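Local coordinates for Xaa-Pro Dipeptidase (Alteromonas macleodii, PDB 2QS8), which probably acts as a metal-dependent carboxypeptidase or dipeptidase of the amidohydrolase superfamily, holding magnesium and a methionine in its active site, at residues S7-A13 against F50-L56; S26-I30 against I40-I45; A381-K387 against V400-D406. All coordinates share one frame. Residues are numbered along the deposited sequence.

How the contacts relate
From the N terminus, 7-13 runs out as the first strand and is met again by 50-56, so contact 1 closes a loop over 36 intervening residues. Within that loop the chain folds back once more, and 26-30 pairs with 40-45 in contact 2, a shorter closure of nine residues. The two touch directly: A13 N lies 2.8 Å from I28 O, and H12 NE2 lies 2.8 Å from I45 O. Contact 3, 381-387 with 400-406, follows much later in the chain, in series with both. Its I404 CD1 lies 3.7 Å from I11 CD1, and L383 CD2 lies 3.8 Å from I30 CD1, so the C-terminal strands pack against the N-terminal ones within the same mixed sheet.

Contact 1: residues S7-A13 against F50-L56; sequences SKTLIHA and FEDYIDL
L10, F50 and H12 lose the most surface as parallel strands 9-13 and 52-56 pair, axes 4.7 Å apart at 14°. Both are extended (phi -86 to -134, psi 103 to 147) until L56 leaves at psi 33. The register runs from T9-D52 to A13-L56. L10 (t, p), the most covered, donates from L10 N to D52 O (2.9 Å) and accepts at L10 O from I54 N (2.8 Å). F50 (chi1 m), just before its strand, lays its ring face over L10 CB (CH-pi, 3.8 Å to the centroid). H12 N reaches I54 O (3.2 Å); H12 O takes L56 N (2.9 Å). Its ring (chi1 m) receives the edge of Y53 (chi1 t), planes at 78°, and H12 ND1 and Y53 OH hydrogen-bond at 2.6 Å. On the T9, I11 and I54 face, I11 CG1 meets I54 CB (3.8 Å). Bonding at every second residue of 9-13, to both neighbours of its partner, is characteristic of parallel beta-sheet, here in the small beta domain beside an amidohydrolase TIM barrel.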
loop_
_atom_site.group_PDB
_atom_site.type_symbol
_atom_site.label_atom_id
_atom_site.label_comp_id
_atom_site.label_asym_id
_atom_site.label_seq_id
_atom_site.Cartn_x
_atom_site.Cartn_y
_atom_site.Cartn_z
ATOM N N SER A 7 34.700 46.958 14.927
ATOM C CA SER A 7 34.832 46.618 16.373
ATOM C C SER A 7 35.006 45.120 16.569
ATOM O O SER A 7 34.362 44.313 15.895
ATOM C CB SER A 7 33.599 47.100 17.141
ATOM O OG SER A 7 33.544 48.517 17.170
ATOM N N LYS A 8 35.874 44.733 17.496
ATOM C CA LYS A 8 36.140 43.325 17.755
ATOM C C LYS A 8 36.251 43.018 19.247
ATOM O O LYS A 8 36.374 43.914 20.074
ATOM C CB LYS A 8 37.437 42.910 17.055
ATOM C CG LYS A 8 37.517 43.327 15.594
ATOM C CD LYS A 8 38.777 42.796 14.926
ATOM C CE LYS A 8 38.778 43.132 13.443
ATOM N NZ LYS A 8 39.937 42.539 12.737
ATOM N N THR A 9 36.194 41.739 19.594
ATOM C CA THR A 9 36.327 41.333 20.973
ATOM C C THR A 9 37.618 40.553 21.142
ATOM O O THR A 9 37.951 39.688 20.328
ATOM C CB THR A 9 35.163 40.438 21.418
ATOM O OG1 THR A 9 33.941 41.175 21.344
ATOM C CG2 THR A 9 35.383 39.961 22.839
ATOM N N LEU A 10 38.343 40.865 22.205
ATOM C CA LEU A 10 39.585 40.165 22.488
ATOM C C LEU A 10 39.426 39.290 23.718
ATOM O O LEU A 10 38.903 39.732 24.733
ATOM C CB LEU A 10 40.732 41.153 22.740
ATOM C CG LEU A 10 42.007 40.477 23.260
ATOM C CD1 LEU A 10 42.685 39.706 22.121
ATOM C CD2 LEU A 10 42.953 41.525 23.842
ATOM N N ILE A 11 39.886 38.050 23.619
ATOM C CA ILE A 11 39.811 37.126 24.740
ATOM C C ILE A 11 41.207 36.624 25.095
ATOM O O ILE A 11 41.949 36.156 24.227
ATOM C CB ILE A 11 38.926 35.896 24.415
ATOM C CG1 ILE A 11 37.481 36.331 24.181
ATOM C CG2 ILE A 11 38.987 34.892 25.551
ATOM C CD1 ILE A 11 36.566 35.183 23.824
ATOM N N HIS A 12 41.556 36.740 26.373
ATOM C CA HIS A 12 42.838 36.266 26.877
ATOM C C HIS A 12 42.543 34.929 27.529
ATOM O O HIS A 12 41.910 34.866 28.588
ATOM C CB HIS A 12 43.407 37.235 27.913
ATOM C CG HIS A 12 44.139 38.401 27.323
ATOM N ND1 HIS A 12 44.550 39.477 28.082
ATOM C CD2 HIS A 12 44.562 38.647 26.060
ATOM C CE1 HIS A 12 45.193 40.335 27.311
ATOM N NE2 HIS A 12 45.213 39.856 26.080
ATOM N N ALA A 13 42.985 33.855 26.891
ATOM C CA ALA A 13 42.745 32.530 27.427
ATOM C C ALA A 13 43.962 31.953 28.158
ATOM O O ALA A 13 45.013 31.722 27.554
ATOM C CB ALA A 13 42.307 31.593 26.310
ATOM N N PHE A 50 40.736 47.363 21.803
ATOM C CA PHE A 50 39.582 46.570 21.394
ATOM C C PHE A 50 38.298 47.089 22.028
ATOM O O PHE A 50 38.283 47.490 23.195
ATOM C CB PHE A 50 39.758 45.099 21.773
ATOM C CG PHE A 50 40.779 44.378 20.952
ATOM C CD1 PHE A 50 42.139 44.515 21.219
ATOM C CD2 PHE A 50 40.383 43.557 19.909
ATOM C CE1 PHE A 50 43.084 43.845 20.456
ATOM C CE2 PHE A 50 41.326 42.882 19.140
ATOM C CZ PHE A 50 42.681 43.028 19.417
ATOM N N GLU A 51 37.221 47.072 21.248
ATOM C CA GLU A 51 35.923 47.524 21.725
ATOM C C GLU A 51 35.547 46.773 23.002
ATOM O O GLU A 51 35.069 47.371 23.964
ATOM C CB GLU A 51 34.854 47.280 20.653
ATOM C CG GLU A 51 33.466 47.821 21.009
ATOM C CD GLU A 51 33.380 49.337 20.925
ATOM O OE1 GLU A 51 33.557 49.884 19.808
ATOM O OE2 GLU A 51 33.136 49.978 21.970
ATOM N N ASP A 52 35.767 45.461 23.005
ATOM C CA ASP A 52 35.446 44.640 24.166
ATOM C C ASP A 52 36.571 43.693 24.518
ATOM O O ASP A 52 37.278 43.202 23.639
ATOM C CB ASP A 52 34.179 43.825 23.922
ATOM C CG ASP A 52 32.940 44.683 23.836
ATOM O OD1 ASP A 52 32.706 45.301 22.776
ATOM O OD2 ASP A 52 32.201 44.742 24.840
ATOM N N TYR A 53 36.711 43.426 25.811
ATOM C CA TYR A 53 37.751 42.543 26.315
ATOM C C TYR A 53 37.181 41.548 27.321
ATOM O O TYR A 53 36.413 41.917 28.207
ATOM C CB TYR A 53 38.863 43.375 26.967
ATOM C CG TYR A 53 39.912 42.577 27.716
ATOM C CD1 TYR A 53 40.673 41.600 27.071
ATOM C CD2 TYR A 53 40.157 42.818 29.067
ATOM C CE1 TYR A 53 41.652 40.885 27.755
ATOM C CE2 TYR A 53 41.130 42.111 29.758
ATOM C CZ TYR A 53 41.872 41.148 29.097
ATOM O OH TYR A 53 42.833 40.455 29.788
ATOM N N ILE A 54 37.555 40.282 27.166
ATOM C CA ILE A 54 37.108 39.227 28.060
ATOM C C ILE A 54 38.352 38.575 28.647
ATOM O O ILE A 54 39.067 37.837 27.963
ATOM C CB ILE A 54 36.260 38.168 27.318
ATOM C CG1 ILE A 54 34.962 38.808 26.807
ATOM C CG2 ILE A 54 35.925 37.013 28.256
ATOM C CD1 ILE A 54 34.122 37.891 25.927
ATOM N N ASP A 55 38.602 38.861 29.918
ATOM C CA ASP A 55 39.771 38.346 30.613
ATOM C C ASP A 55 39.553 36.966 31.216
ATOM O O ASP A 55 38.923 36.834 32.259
ATOM C CB ASP A 55 40.183 39.346 31.700
ATOM C CG ASP A 55 41.342 38.855 32.541
ATOM O OD1 ASP A 55 42.006 37.873 32.147
ATOM O OD2 ASP A 55 41.590 39.462 33.599
ATOM N N LEU A 56 40.094 35.944 30.563
ATOM C CA LEU A 56 39.942 34.574 31.033
ATOM C C LEU A 56 41.302 33.923 31.277
ATOM O O LEU A 56 41.472 32.714 31.083
ATOM C CB LEU A 56 39.152 33.756 30.000
ATOM C CG LEU A 56 37.797 34.292 29.519
ATOM C CD1 LEU A 56 37.204 33.318 28.510
ATOM C CD2 LEU A 56 36.845 34.480 30.694
#

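Contact 2: residues S26-I30 against I40-I45; sequences SRISI and IKKGFI
This is the open end of a beta hairpin, strands 28-33 and 36-42, in the small beta domain built from the N-terminal strands and the returning C-terminal ones. Strands 28-30 and 40-42 run antiparallel at 158°, axes 4.7 Å apart. I28-K42 and I30-I40 are non-hydrogen-bonded pairs; S29-K41 between them is hydrogen-bonded, with S29 N to K41 O at 2.8 Å and K41 N to S29 O at 2.9 Å. One more backbone bond, G43 N to R27 O at 3.1 Å, carries the pairing past the strand ends. Both flanking residues have positive phi: R27 at 45/90, where the chain turns a corner, and G43 at 79/177, a value that favours glycine.

S29 has the most surface covered. With chi1 at m its OG reaches the segment that leaves the hairpin, donating to G43 O (2.7 Å) and accepting from I45 N (3.2 Å), so one hydroxyl bridges both ends of the bend. On the I28 and I40 face, I28 CG2 meets I40 CG2 at 3.7 Å. F44 (chi1 m) turns its ring back to R27, whose CG lies 3.5 Å from F44 CZ; R27 CB is 4.1 Å from the ring centroid, an off-centre CH-pi contact.

Strand 9-16 runs along the other edge of 28-30, with backbone bonds between I28 and A13 and between I30 and I11. F44 stacks on H12 and I45 O takes a bond from H12 NE2, so the exit segment lies over the face of strand 9-16 that carries L10 and H12.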
loop_
_atom_site.group_PDB
_atom_site.type_symbol
_atom_site.label_atom_id
_atom_site.label_comp_id
_atom_site.label_asym_id
_atom_site.label_seq_id
_atom_site.Cartn_x
_atom_site.Cartn_y
_atom_site.Cartn_z
ATOM N N SER A 26 49.017 27.087 26.154
ATOM C CA SER A 26 49.043 28.090 27.214
ATOM C C SER A 26 49.067 29.525 26.699
ATOM O O SER A 26 49.715 29.825 25.702
ATOM C CB SER A 26 50.260 27.871 28.117
ATOM O OG SER A 26 50.224 26.601 28.739
ATOM N N ARG A 27 48.360 30.399 27.406
ATOM C CA ARG A 27 48.294 31.823 27.079
ATOM C C ARG A 27 48.073 32.106 25.607
ATOM O O ARG A 27 49.026 32.231 24.841
ATOM C CB ARG A 27 49.572 32.525 27.554
ATOM C CG ARG A 27 49.754 32.508 29.078
ATOM C CD ARG A 27 51.059 33.163 29.516
ATOM N NE ARG A 27 52.089 32.176 29.820
ATOM C CZ ARG A 27 52.760 31.488 28.906
ATOM N NH1 ARG A 27 52.519 31.683 27.620
ATOM N NH2 ARG A 27 53.660 30.589 29.278
ATOM N N ILE A 28 46.810 32.209 25.213
ATOM C CA ILE A 28 46.474 32.487 23.823
ATOM C C ILE A 28 45.469 33.630 23.705
ATOM O O ILE A 28 44.644 33.841 24.588
ATOM C CB ILE A 28 45.905 31.213 23.109
ATOM C CG1 ILE A 28 47.051 30.326 22.611
ATOM C CG2 ILE A 28 45.062 31.599 21.907
ATOM C CD1 ILE A 28 47.670 29.461 23.645
ATOM N N SER A 29 45.562 34.377 22.612
ATOM C CA SER A 29 44.658 35.487 22.349
ATOM C C SER A 29 43.739 35.117 21.198
ATOM O O SER A 29 44.200 34.768 20.109
ATOM C CB SER A 29 45.435 36.752 21.985
ATOM O OG SER A 29 45.978 37.368 23.138
ATOM N N ILE A 30 42.437 35.183 21.446
ATOM C CA ILE A 30 41.440 34.863 20.435
ATOM C C ILE A 30 40.718 36.159 20.093
ATOM O O ILE A 30 40.281 36.882 20.985
ATOM C CB ILE A 30 40.424 33.835 20.972
ATOM C CG1 ILE A 30 41.172 32.612 21.506
ATOM C CG2 ILE A 30 39.454 33.437 19.868
ATOM C CD1 ILE A 30 40.302 31.638 22.270
ATOM N N ILE A 40 44.006 34.376 15.938
ATOM C CA ILE A 40 44.495 33.661 17.108
ATOM C C ILE A 40 45.985 33.921 17.220
ATOM O O ILE A 40 46.773 33.388 16.442
ATOM C CB ILE A 40 44.268 32.139 16.969
ATOM C CG1 ILE A 40 42.781 31.857 16.743
ATOM C CG2 ILE A 40 44.775 31.418 18.210
ATOM C CD1 ILE A 40 42.489 30.432 16.383
ATOM N N LYS A 41 46.367 34.740 18.189
ATOM C CA LYS A 41 47.769 35.068 18.387
ATOM C C LYS A 41 48.293 34.541 19.719
ATOM O O LYS A 41 47.535 34.388 20.679
ATOM C CB LYS A 41 47.953 36.585 18.295
ATOM C CG LYS A 41 47.614 37.137 16.919
ATOM C CD LYS A 41 48.026 38.599 16.764
ATOM C CE LYS A 41 47.915 39.048 15.306
ATOM N NZ LYS A 41 48.716 38.166 14.401
ATOM N N LYS A 42 49.589 34.250 19.764
ATOM C CA LYS A 42 50.214 33.748 20.983
ATOM C C LYS A 42 50.474 34.860 21.993
ATOM O O LYS A 42 50.766 36.003 21.625
ATOM C CB LYS A 42 51.518 33.025 20.653
ATOM C CG LYS A 42 51.315 31.701 19.930
ATOM C CD LYS A 42 52.645 31.063 19.592
ATOM C CE LYS A 42 52.472 29.788 18.778
ATOM N NZ LYS A 42 53.791 29.273 18.279
ATOM N N GLY A 43 50.360 34.513 23.271
ATOM C CA GLY A 43 50.569 35.478 24.331
ATOM C C GLY A 43 49.348 36.356 24.522
ATOM O O GLY A 43 48.365 36.241 23.787
ATOM N N PHE A 44 49.407 37.235 25.513
ATOM C CA PHE A 44 48.297 38.136 25.789
ATOM C C PHE A 44 48.591 39.483 25.146
ATOM O O PHE A 44 49.317 40.295 25.710
ATOM C CB PHE A 44 48.116 38.298 27.304
ATOM C CG PHE A 44 47.732 37.019 28.019
ATOM C CD1 PHE A 44 48.096 36.819 29.345
ATOM C CD2 PHE A 44 47.016 36.017 27.367
ATOM C CE1 PHE A 44 47.757 35.642 30.016
ATOM C CE2 PHE A 44 46.671 34.840 28.033
ATOM C CZ PHE A 44 47.046 34.651 29.359
ATOM N N ILE A 45 48.034 39.715 23.961
ATOM C CA ILE A 45 48.250 40.972 23.263
ATOM C C ILE A 45 47.501 42.101 23.947
ATOM O O ILE A 45 46.600 41.862 24.750
ATOM C CB ILE A 45 47.810 40.893 21.784
ATOM C CG1 ILE A 45 46.328 40.517 21.685
ATOM C CG2 ILE A 45 48.666 39.881 21.046
ATOM C CD1 ILE A 45 45.808 40.531 20.247
#

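Contact 3: residues A381-K387 against V400-D406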
loop_
_atom_site.group_PDB
_atom_site.type_symbol
_atom_site.label_atom_id
_atom_site.label_comp_id
_atom_site.label_asym_id
_atom_site.label_seq_id
_atom_site.Cartn_x
_atom_site.Cartn_y
_atom_site.Cartn_z
ATOM N N ALA A 381 32.231 31.734 16.077
ATOM C CA ALA A 381 32.623 32.002 17.455
ATOM C C ALA A 381 31.735 31.374 18.531
ATOM O O ALA A 381 30.909 32.049 19.152
ATOM C CB ALA A 381 32.725 33.514 17.679
ATOM N N ASP A 382 31.915 30.073 18.734
ATOM C CA ASP A 382 31.194 29.323 19.752
ATOM C C ASP A 382 32.273 28.859 20.731
ATOM O O ASP A 382 33.040 27.940 20.430
ATOM C CB ASP A 382 30.487 28.111 19.131
ATOM C CG ASP A 382 29.123 28.456 18.549
ATOM O OD1 ASP A 382 28.861 29.651 18.285
ATOM O OD2 ASP A 382 28.312 27.523 18.347
ATOM N N LEU A 383 32.340 29.505 21.891
ATOM C CA LEU A 383 33.354 29.163 22.884
ATOM C C LEU A 383 32.840 29.102 24.315
ATOM O O LEU A 383 31.887 29.787 24.688
ATOM C CB LEU A 383 34.511 30.174 22.843
ATOM C CG LEU A 383 35.143 30.577 21.509
ATOM C CD1 LEU A 383 34.275 31.633 20.840
ATOM C CD2 LEU A 383 36.553 31.126 21.753
ATOM N N ILE A 384 33.497 28.281 25.120
ATOM C CA ILE A 384 33.142 28.155 26.519
ATOM C C ILE A 384 34.429 28.231 27.333
ATOM O O ILE A 384 35.529 28.103 26.788
ATOM C CB ILE A 384 32.445 26.806 26.824
ATOM C CG1 ILE A 384 33.418 25.651 26.579
ATOM C CG2 ILE A 384 31.204 26.652 25.955
ATOM C CD1 ILE A 384 32.942 24.316 27.135
ATOM N N ALA A 385 34.291 28.445 28.636
ATOM C CA ALA A 385 35.444 28.531 29.517
ATOM C C ALA A 385 35.079 27.914 30.855
ATOM O O ALA A 385 33.910 27.858 31.211
ATOM C CB ALA A 385 35.854 29.972 29.695
ATOM N N VAL A 386 36.080 27.446 31.591
ATOM C CA VAL A 386 35.849 26.825 32.888
ATOM C C VAL A 386 37.100 26.993 33.731
ATOM O O VAL A 386 38.200 27.068 33.188
ATOM C CB VAL A 386 35.555 25.314 32.730
ATOM C CG1 VAL A 386 36.725 24.620 32.049
ATOM C CG2 VAL A 386 35.280 24.689 34.077
ATOM N N LYS A 387 36.933 27.069 35.050
ATOM C CA LYS A 387 38.066 27.199 35.955
ATOM C C LYS A 387 38.592 25.801 36.236
ATOM O O LYS A 387 37.872 24.945 36.751
ATOM C CB LYS A 387 37.639 27.859 37.266
ATOM C CG LYS A 387 37.275 29.325 37.142
ATOM C CD LYS A 387 36.825 29.881 38.486
ATOM C CE LYS A 387 36.338 31.316 38.372
ATOM N NZ LYS A 387 35.814 31.837 39.674
ATOM N N VAL A 400 31.145 24.917 33.949
ATOM C CA VAL A 400 31.390 25.832 32.841
ATOM C C VAL A 400 30.742 27.147 33.255
ATOM O O VAL A 400 29.569 27.165 33.594
ATOM C CB VAL A 400 30.722 25.337 31.559
ATOM C CG1 VAL A 400 30.818 26.405 30.485
ATOM C CG2 VAL A 400 31.376 24.036 31.103
ATOM N N ASP A 401 31.497 28.238 33.233
ATOM C CA ASP A 401 30.953 29.526 33.652
ATOM C C ASP A 401 30.945 30.608 32.575
ATOM O O ASP A 401 30.581 31.757 32.837
ATOM C CB ASP A 401 31.707 30.027 34.891
ATOM C CG ASP A 401 33.149 30.402 34.591
ATOM O OD1 ASP A 401 33.845 29.620 33.908
ATOM O OD2 ASP A 401 33.587 31.480 35.043
ATOM N N VAL A 402 31.342 30.243 31.360
ATOM C CA VAL A 402 31.346 31.197 30.261
ATOM C C VAL A 402 30.854 30.505 29.005
ATOM O O VAL A 402 31.354 29.448 28.628
ATOM C CB VAL A 402 32.776 31.788 30.004
ATOM C CG1 VAL A 402 32.780 32.648 28.736
ATOM C CG2 VAL A 402 33.209 32.641 31.183
ATOM N N VAL A 403 29.866 31.097 28.358
ATOM C CA VAL A 403 29.327 30.518 27.143
ATOM C C VAL A 403 29.133 31.611 26.112
ATOM O O VAL A 403 28.386 32.563 26.344
ATOM C CB VAL A 403 27.963 29.823 27.397
ATOM C CG1 VAL A 403 27.423 29.238 26.100
ATOM C CG2 VAL A 403 28.113 28.739 28.454
ATOM N N ILE A 404 29.825 31.470 24.984
ATOM C CA ILE A 404 29.729 32.418 23.881
ATOM C C ILE A 404 29.201 31.671 22.670
ATOM O O ILE A 404 29.696 30.604 22.326
ATOM C CB ILE A 404 31.100 33.028 23.521
ATOM C CG1 ILE A 404 31.663 33.778 24.736
ATOM C CG2 ILE A 404 30.945 33.977 22.345
ATOM C CD1 ILE A 404 33.071 34.328 24.550
ATOM N N LYS A 405 28.190 32.233 22.029
ATOM C CA LYS A 405 27.603 31.594 20.864
ATOM C C LYS A 405 27.404 32.624 19.770
ATOM O O LYS A 405 26.792 33.667 19.994
ATOM C CB LYS A 405 26.260 30.971 21.235
ATOM C CG LYS A 405 25.499 30.376 20.061
ATOM C CD LYS A 405 24.020 30.299 20.409
ATOM C CE LYS A 405 23.174 29.920 19.222
ATOM N NZ LYS A 405 21.741 30.066 19.565
ATOM N N ASP A 406 27.934 32.315 18.591
ATOM C CA ASP A 406 27.849 33.199 17.440
ATOM C C ASP A 406 28.471 34.562 17.748
ATOM O O ASP A 406 27.957 35.602 17.337
ATOM C CB ASP A 406 26.386 33.363 17.013
ATOM C CG ASP A 406 26.231 33.530 15.514
ATOM O OD1 ASP A 406 26.783 32.694 14.756
ATOM O OD2 ASP A 406 25.548 34.487 15.091
#
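Two antiparallel strands with a classic beta bulge near one end make up this contact, where the C-terminal chain returns to the small beta domain beside the TIM barrel, as in other amidohydrolases. Strands 383-386 and 400-405 approach to 4.7 Å at 169°. L383-I404 is a hydrogen-bonded pair, with L383 N to I404 O at 2.9 Å and I404 N to L383 O at 2.7 Å. At A385 the register slips: A385 N binds V402 O (3.1 Å) but A385 O accepts from D401 N (3.2 Å), so D401 and V402 both face A385. D401 at phi/psi -119/4 supplies the extra residue.

A385 CB lies 3.6 Å from V402 CB, on the face that also carries L383 and I404. On the reverse face I384 (chi1 p) meets V400, its CB 4.0 Å from V400 CG1. At the far end D382 OD1 accepts from D406 N at 2.8 Å. The charged ends of D382 and D406 share R136, each forming a salt bridge with it, and K405 NZ bonds G134 O.

Strand 383-386 has strand 60-67 along its other edge, with backbone bonds from I384 to L62 and V386 to T60, while 400-405 pairs onward with 408-411. I404 packs on I11 and I54, A385 and V402 on L56, and L383 on I30 and V61; V403 and D382 reach strand 107-112 at T108.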